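PDB 6VPW: chemotaxis protein CheX from Vibrio vulnificus, which probably acts as a CheX-family phosphatase that removes the phosphoryl group from the response regulator CheY in chemotaxis signalling. Local coordinates for residues P10-L15 / M139-Q144; P32-D37 / S135-P140. All blocks are in the same frame, centred on the assembly; numbering follows the deposited sequence.

Contact 1 of 2, residues P10-L15 / M139-Q144; sequences PFLASL and MPFSSQ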
ATOM      1  N   PRO A  10      -3.725  19.329   6.152  1.00 35.48           N
ATOM      2  CA  PRO A  10      -2.273  19.178   6.037  1.00 35.40           C
ATOM      3  C   PRO A  10      -1.849  18.253   4.886  1.00 34.77           C
ATOM      4  O   PRO A  10      -0.886  18.615   4.208  1.00 32.86           O
ATOM      5  CB  PRO A  10      -1.866  18.613   7.400  1.00 37.09           C
ATOM      6  CG  PRO A  10      -2.922  19.147   8.337  1.00 36.51           C
ATOM      7  CD  PRO A  10      -4.201  19.132   7.527  1.00 36.15           C
ATOM      8  N   PHE A  11      -2.542  17.113   4.693  1.00 32.87           N
ATOM      9  CA  PHE A  11      -2.206  16.185   3.575  1.00 30.97           C
ATOM     10  C   PHE A  11      -2.564  16.830   2.223  1.00 29.21           C
ATOM     11  O   PHE A  11      -1.745  16.765   1.313  1.00 29.82           O
ATOM     12  CB  PHE A  11      -2.851  14.798   3.751  1.00 28.89           C
ATOM     13  CG  PHE A  11      -2.099  13.896   4.696  1.00 30.00           C
ATOM     14  CD1 PHE A  11      -1.049  13.111   4.240  1.00 29.58           C
ATOM     15  CD2 PHE A  11      -2.388  13.881   6.055  1.00 31.27           C
ATOM     16  CE1 PHE A  11      -0.307  12.329   5.118  1.00 30.54           C
ATOM     17  CE2 PHE A  11      -1.661  13.083   6.927  1.00 32.50           C
ATOM     18  CZ  PHE A  11      -0.625  12.303   6.457  1.00 32.20           C
ATOM     19  N   LEU A  12      -3.748  17.430   2.117  1.00 31.54           N
ATOM     20  CA  LEU A  12      -4.233  18.058   0.857  1.00 32.62           C
ATOM     21  C   LEU A  12      -3.261  19.176   0.458  1.00 32.27           C
ATOM     22  O   LEU A  12      -2.793  19.164  -0.689  1.00 32.92           O
ATOM     23  CB  LEU A  12      -5.655  18.577   1.098  1.00 34.66           C
ATOM     24  CG  LEU A  12      -6.439  19.085  -0.114  1.00 36.98           C
ATOM     25  CD1 LEU A  12      -7.924  19.081   0.183  1.00 40.32           C
ATOM     26  CD2 LEU A  12      -6.002  20.485  -0.531  1.00 41.02           C
ATOM     27  N   ALA A  13      -2.943  20.060   1.401  1.00 31.17           N
ATOM     28  CA  ALA A  13      -2.017  21.192   1.163  1.00 31.72           C
ATOM     29  C   ALA A  13      -0.625  20.669   0.782  1.00 29.10           C
ATOM     30  O   ALA A  13       0.017  21.235  -0.135  1.00 28.74           O
ATOM     31  CB  ALA A  13      -1.972  22.061   2.404  1.00 34.07           C
ATOM     32  N   SER A  14      -0.199  19.580   1.426  0.60 28.10           N
ATOM     33  CA  SER A  14       1.152  19.017   1.171  0.60 27.13           C
ATOM     34  C   SER A  14       1.282  18.513  -0.274  0.60 26.88           C
ATOM     35  O   SER A  14       2.332  18.796  -0.889  0.60 27.35           O
ATOM     36  CB  SER A  14       1.488  17.938   2.158  0.60 26.52           C
ATOM     37  OG  SER A  14       2.844  17.566   2.034  0.60 25.97           O
ATOM     38  N   LEU A  15       0.289  17.780  -0.794  1.00 25.92           N
ATOM     39  CA  LEU A  15       0.396  17.296  -2.204  1.00 28.31           C
ATOM     40  C   LEU A  15       0.419  18.505  -3.147  1.00 28.08           C
ATOM     41  O   LEU A  15       1.220  18.511  -4.080  1.00 28.30           O
ATOM     42  CB  LEU A  15      -0.762  16.364  -2.576  1.00 28.28           C
ATOM     43  CG  LEU A  15      -0.790  15.939  -4.048  1.00 30.07           C
ATOM     44  CD1 LEU A  15       0.460  15.160  -4.424  1.00 31.13           C
ATOM     45  CD2 LEU A  15      -2.022  15.116  -4.363  1.00 31.80           C
ATOM     46  N   MET A 139      -9.746  12.723  -1.318  1.00 32.84           N
ATOM     47  CA  MET A 139      -9.531  14.131  -1.729  1.00 33.72           C
ATOM     48  C   MET A 139      -9.231  14.106  -3.224  1.00 32.42           C
ATOM     49  O   MET A 139      -8.114  13.773  -3.617  1.00 29.87           O
ATOM     50  CB  MET A 139      -8.358  14.742  -0.953  1.00 36.34           C
ATOM     51  CG  MET A 139      -8.358  14.367   0.540  1.00 39.78           C
ATOM     52  SD  MET A 139      -6.900  14.963   1.443  1.00 46.15           S
ATOM     53  CE  MET A 139      -6.944  13.871   2.862  1.00 48.10           C
ATOM     54  N   PRO A 140     -10.236  14.325  -4.106  1.00 33.45           N
ATOM     55  CA  PRO A 140      -9.995  14.325  -5.546  1.00 34.86           C
ATOM     56  C   PRO A 140      -9.254  15.577  -6.036  1.00 33.41           C
ATOM     57  O   PRO A 140      -9.404  16.646  -5.447  1.00 35.56           O
ATOM     58  CB  PRO A 140     -11.392  14.283  -6.201  1.00 38.95           C
ATOM     59  CG  PRO A 140     -12.384  14.101  -5.045  1.00 39.73           C
ATOM     60  CD  PRO A 140     -11.655  14.524  -3.781  1.00 37.35           C
ATOM     61  N   PHE A 141      -8.524  15.423  -7.140  1.00 33.27           N
ATOM     62  CA  PHE A 141      -7.780  16.539  -7.772  1.00 32.66           C
ATOM     63  C   PHE A 141      -7.888  16.402  -9.288  1.00 34.49           C
ATOM     64  O   PHE A 141      -8.039  15.262  -9.801  1.00 33.17           O
ATOM     65  CB  PHE A 141      -6.301  16.541  -7.381  1.00 33.26           C
ATOM     66  CG  PHE A 141      -6.008  16.759  -5.919  1.00 32.52           C
ATOM     67  CD1 PHE A 141      -5.935  15.686  -5.046  1.00 32.35           C
ATOM     68  CD2 PHE A 141      -5.765  18.031  -5.425  1.00 33.50           C
ATOM     69  CE1 PHE A 141      -5.645  15.883  -3.704  1.00 31.93           C
ATOM     70  CE2 PHE A 141      -5.466  18.225  -4.085  1.00 34.65           C
ATOM     71  CZ  PHE A 141      -5.406  17.152  -3.228  1.00 31.66           C
ATOM     72  N   SER A 142      -7.810  17.541  -9.978  1.00 36.09           N
ATOM     73  CA  SER A 142      -7.906  17.539 -11.451  1.00 36.80           C
ATOM     74  C   SER A 142      -6.825  18.438 -12.066  1.00 38.00           C
ATOM     75  O   SER A 142      -6.272  19.322 -11.364  1.00 35.70           O
ATOM     76  CB  SER A 142      -9.275  17.975 -11.874  1.00 39.46           C
ATOM     77  OG  SER A 142      -9.491  19.320 -11.505  1.00 39.10           O
ATOM     78  N   SER A 143      -6.522  18.159 -13.332  1.00 36.59           N
ATOM     79  CA  SER A 143      -5.593  18.957 -14.164  1.00 36.99           C
ATOM     80  C   SER A 143      -5.908  18.603 -15.620  1.00 36.83           C
ATOM     81  O   SER A 143      -6.622  17.588 -15.852  1.00 35.95           O
ATOM     82  CB  SER A 143      -4.164  18.692 -13.814  1.00 35.01           C
ATOM     83  OG  SER A 143      -3.742  17.465 -14.366  1.00 35.55           O
ATOM     84  N   GLN A 144      -5.386  19.359 -16.570  1.00 37.64           N
ATOM     85  CA  GLN A 144      -5.736  19.036 -17.976  1.00 39.67           C
ATOM     86  C   GLN A 144      -5.003  17.761 -18.392  1.00 39.33           C
ATOM     87  O   GLN A 144      -5.433  17.143 -19.371  1.00 39.20           O
ATOM     88  CB  GLN A 144      -5.399  20.194 -18.912  1.00 42.30           C
ATOM     89  CG  GLN A 144      -3.937  20.596 -18.902  1.00 42.06           C
ATOM     90  CD  GLN A 144      -3.653  21.508 -20.064  1.00 44.42           C
ATOM     91  OE1 GLN A 144      -3.562  21.072 -21.210  1.00 47.01           O
ATOM     92  NE2 GLN A 144      -3.486  22.781 -19.769  1.00 46.07           N
TER
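Leu15 N bonds to Phe11 O at 3.1 Å, a helical bond that joins two of the three residues that touch Met139 and Phe141. No hydrogen bond crosses between 10-15 and 139-144; the contact is apolar. Leu15 CD2 sits over one face of the Phe141 ring, 3.7 Å above its plane and offset toward the rim. This is a CH-pi contact, with CD2 4.1 Å from the ring centroid and 25° off the normal. With CG anti to the backbone N (chi1 -171°), Leu12 meets the same ring obliquely, CG 3.8 Å from Phe141 CZ. Two residues earlier on the strand, Met139 SD lies 3.8 Å from Leu12 CB. The methionine chain is extended beyond CG, and its CE reaches Phe11 CB at 4.3 Å. The Phe11 ring itself leads away from the strand and packs on Ala102 and Leu106 of helix 85-107. Met139 and Phe141 also touch Ile152 and Ile150 of the next strand. The axes of 10-15 and 139-142 come within 10.4 Å and are only 20° from parallel. This is a helix packed on one face of an antiparallel sheet, an alpha+beta arrangement, here in a member of the CheX family.

Contact 2 of 2, residues P32-D37 / S135-P140; sequences PRIKKD and SIIIMP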
ATOM      1  N   PRO A  32     -12.995  17.583  -0.463  1.00 43.12           N
ATOM      2  CA  PRO A  32     -12.814  16.252   0.114  1.00 43.54           C
ATOM      3  C   PRO A  32     -14.155  15.747   0.658  1.00 46.29           C
ATOM      4  O   PRO A  32     -15.012  16.553   0.938  1.00 45.46           O
ATOM      5  CB  PRO A  32     -11.781  16.452   1.230  1.00 41.78           C
ATOM      6  CG  PRO A  32     -11.041  17.703   0.798  1.00 42.15           C
ATOM      7  CD  PRO A  32     -12.113  18.578   0.167  1.00 43.43           C
ATOM      8  N   ARG A  33     -14.297  14.431   0.786  1.00 49.17           N
ATOM      9  CA  ARG A  33     -15.571  13.864   1.288  1.00 51.50           C
ATOM     10  C   ARG A  33     -15.312  12.443   1.803  1.00 50.00           C
ATOM     11  O   ARG A  33     -14.196  11.891   1.557  1.00 42.82           O
ATOM     12  CB  ARG A  33     -16.624  13.920   0.173  1.00 58.02           C
ATOM     13  CG  ARG A  33     -16.157  13.340  -1.157  1.00 61.03           C
ATOM     14  CD  ARG A  33     -17.231  13.236  -2.233  1.00 65.38           C
ATOM     15  NE  ARG A  33     -16.715  12.461  -3.362  1.00 64.73           N
ATOM     16  CZ  ARG A  33     -16.090  12.962  -4.430  1.00 62.51           C
ATOM     17  NH1 ARG A  33     -15.906  14.265  -4.559  1.00 62.40           N
ATOM     18  NH2 ARG A  33     -15.651  12.148  -5.375  1.00 61.24           N
ATOM     19  N   ILE A  34     -16.271  11.908   2.559  1.00 51.14           N
ATOM     20  CA  ILE A  34     -16.168  10.505   3.038  1.00 51.11           C
ATOM     21  C   ILE A  34     -16.378   9.632   1.809  1.00 52.22           C
ATOM     22  O   ILE A  34     -17.389   9.841   1.108  1.00 51.45           O
ATOM     23  CB  ILE A  34     -17.183  10.195   4.157  1.00 54.83           C
ATOM     24  CG1 ILE A  34     -16.927  11.056   5.398  1.00 54.34           C
ATOM     25  CG2 ILE A  34     -17.169   8.704   4.483  1.00 55.36           C
ATOM     26  CD1 ILE A  34     -17.960  10.895   6.492  1.00 58.47           C
ATOM     27  N   LYS A  35     -15.423   8.742   1.533  1.00 50.55           N
ATOM     28  CA  LYS A  35     -15.553   7.848   0.363  1.00 52.80           C
ATOM     29  C   LYS A  35     -16.735   6.923   0.635  1.00 56.67           C
ATOM     30  O   LYS A  35     -16.935   6.549   1.808  1.00 56.15           O
ATOM     31  CB  LYS A  35     -14.256   7.075   0.123  1.00 51.70           C
ATOM     32  CG  LYS A  35     -14.256   6.164  -1.097  1.00 56.26           C
ATOM     33  CD  LYS A  35     -12.902   5.546  -1.343  1.00 56.04           C
ATOM     34  CE  LYS A  35     -12.863   4.569  -2.498  1.00 55.56           C
ATOM     35  NZ  LYS A  35     -11.485   4.052  -2.705  1.00 50.90           N
ATOM     36  N   LYS A  36     -17.514   6.634  -0.400  1.00 59.61           N
ATOM     37  CA  LYS A  36     -18.666   5.717  -0.240  1.00 65.72           C
ATOM     38  C   LYS A  36     -18.490   4.605  -1.274  1.00 67.29           C
ATOM     39  O   LYS A  36     -17.491   3.866  -1.155  1.00 65.56           O
ATOM     40  CB  LYS A  36     -19.980   6.498  -0.343  1.00 67.39           C
ATOM     41  CG  LYS A  36     -20.145   7.587   0.706  1.00 69.08           C
ATOM     42  CD  LYS A  36     -21.502   8.259   0.678  1.00 72.96           C
ATOM     43  CE  LYS A  36     -21.562   9.502   1.538  1.00 72.58           C
ATOM     44  NZ  LYS A  36     -20.655  10.558   1.030  1.00 74.24           N
ATOM     45  N   ASP A  37     -19.404   4.515  -2.245  1.00 71.49           N
ATOM     46  CA  ASP A  37     -19.381   3.483  -3.315  1.00 73.51           C
ATOM     47  C   ASP A  37     -18.766   4.085  -4.584  1.00 70.90           C
ATOM     48  O   ASP A  37     -18.731   3.387  -5.608  1.00 70.08           O
ATOM     49  CB  ASP A  37     -20.803   2.992  -3.608  1.00 76.93           C
ATOM     50  CG  ASP A  37     -21.659   2.819  -2.365  1.00 79.45           C
ATOM     51  OD1 ASP A  37     -21.105   2.918  -1.252  1.00 77.73           O
ATOM     52  OD2 ASP A  37     -22.882   2.618  -2.519  1.00 86.75           O
ATOM     53  N   SER A 135     -12.741   6.979   9.607  1.00 50.76           N
ATOM     54  CA  SER A 135     -13.446   7.380   8.365  1.00 49.66           C
ATOM     55  C   SER A 135     -12.438   7.436   7.210  1.00 44.91           C
ATOM     56  O   SER A 135     -11.326   7.987   7.420  1.00 46.19           O
ATOM     57  CB  SER A 135     -14.151   8.704   8.579  1.00 53.78           C
ATOM     58  OG  SER A 135     -14.875   9.101   7.423  1.00 60.31           O
ATOM     59  N   ILE A 136     -12.779   6.835   6.063  1.00 40.04           N
ATOM     60  CA  ILE A 136     -11.885   6.929   4.870  1.00 39.31           C
ATOM     61  C   ILE A 136     -12.243   8.219   4.128  1.00 36.96           C
ATOM     62  O   ILE A 136     -13.379   8.311   3.613  1.00 38.86           O
ATOM     63  CB  ILE A 136     -11.996   5.703   3.948  1.00 41.28           C
ATOM     64  CG1 ILE A 136     -11.697   4.402   4.704  1.00 43.03           C
ATOM     65  CG2 ILE A 136     -11.087   5.889   2.738  1.00 40.84           C
ATOM     66  CD1 ILE A 136     -12.057   3.157   3.946  1.00 45.55           C
ATOM     67  N   ILE A 137     -11.298   9.156   4.073  1.00 35.33           N
ATOM     68  CA  ILE A 137     -11.499  10.463   3.381  1.00 34.60           C
ATOM     69  C   ILE A 137     -10.832  10.384   2.006  1.00 34.63           C
ATOM     70  O   ILE A 137      -9.668   9.909   1.932  1.00 31.75           O
ATOM     71  CB  ILE A 137     -10.909  11.616   4.214  1.00 36.84           C
ATOM     72  CG1 ILE A 137     -11.452  11.648   5.648  1.00 38.01           C
ATOM     73  CG2 ILE A 137     -11.119  12.946   3.499  1.00 36.59           C
ATOM     74  CD1 ILE A 137     -12.931  11.890   5.739  1.00 41.50           C
ATOM     75  N   ILE A 138     -11.559  10.767   0.957  1.00 34.30           N
ATOM     76  CA  ILE A 138     -10.975  10.823  -0.411  1.00 35.70           C
ATOM     77  C   ILE A 138     -10.889  12.303  -0.782  1.00 34.89           C
ATOM     78  O   ILE A 138     -11.854  13.025  -0.517  1.00 34.46           O
ATOM     79  CB  ILE A 138     -11.771  10.003  -1.449  1.00 38.92           C
ATOM     80  CG1 ILE A 138     -11.098  10.048  -2.825  1.00 40.87           C
ATOM     81  CG2 ILE A 138     -13.223  10.461  -1.524  1.00 42.27           C
ATOM     82  CD1 ILE A 138     -11.687   9.082  -3.836  1.00 42.16           C
ATOM     83  N   MET A 139      -9.746  12.723  -1.318  1.00 32.84           N
ATOM     84  CA  MET A 139      -9.531  14.131  -1.729  1.00 33.72           C
ATOM     85  C   MET A 139      -9.231  14.106  -3.224  1.00 32.42           C
ATOM     86  O   MET A 139      -8.114  13.773  -3.617  1.00 29.87           O
ATOM     87  CB  MET A 139      -8.358  14.742  -0.953  1.00 36.34           C
ATOM     88  CG  MET A 139      -8.358  14.367   0.540  1.00 39.78           C
ATOM     89  SD  MET A 139      -6.900  14.963   1.443  1.00 46.15           S
ATOM     90  CE  MET A 139      -6.944  13.871   2.862  1.00 48.10           C
ATOM     91  N   PRO A 140     -10.236  14.325  -4.106  1.00 33.45           N
ATOM     92  CA  PRO A 140      -9.995  14.325  -5.546  1.00 34.86           C
ATOM     93  C   PRO A 140      -9.254  15.577  -6.036  1.00 33.41           C
ATOM     94  O   PRO A 140      -9.404  16.646  -5.447  1.00 35.56           O
ATOM     95  CB  PRO A 140     -11.392  14.283  -6.201  1.00 38.95           C
ATOM     96  CG  PRO A 140     -12.384  14.101  -5.045  1.00 39.73           C
ATOM     97  CD  PRO A 140     -11.655  14.524  -3.781  1.00 37.35           C
TER
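Arg33 and Ile138 form an antiparallel hydrogen-bonded pair, the tight part of this contact. Ile138 N donates to Arg33 O at 2.9 Å, and Arg33 N donates back to Ile138 O at 3.1 Å. A third bond runs from Lys35 N to Ile136 O at 2.9 Å. Between them Ile34 and Ile137 make a non-hydrogen-bonded pair, and their side chains diverge. Ile138 CG2 packs 3.9 Å from Lys35 CB. On the helix-facing side, Pro32 CB meets Met139 CG at 4.1 Å.

The exposed side has no hydrogen bond between side chains of the two segments. Arg33 CG takes the crowded position between backbone N and carbonyl carbon (chi1 50°), beside Ile138. The chain then runs extended to NE, and Pro140 CG meets the guanidinium obliquely, 3.6 Å from NH1. The exposed Ile34 crosses Ile137 and puts CG1 3.5 Å from Ser135 OG. The charged ends find partners beyond these segments: Arg33 bridges to Glu38, and Lys35 to Glu151 on strand 148-154. Main-chain bonds thus fix the strand register, while Arg33 packs with CG and the guanidinium and Lys35 with CB, and their charges pair with acidic partners.

Contacts 1 and 2 both use strand 137-142. Their segments overlap at Met139 and Pro140, but only Met139 takes part in both. Contact 1 is buried and lays helix 8-23 over the sheet. Contact 2 is at the surface and joins that strand to 28-34, an outermost strand of the sheet within this chain. The chemistry follows the place: contact 1 is purely apolar, with no hydrogen bond across it, whereas contact 2 rests on backbone bonds and has charged side chains around it. The two meet where Leu12 CD1 of the helix packs 3.5 Å from Pro32 CG. Helix 8-23 and strand 28-34 follow each other in the chain; the helix lies over a face of strand 137-142, and strand 28-34 pairs along its edge.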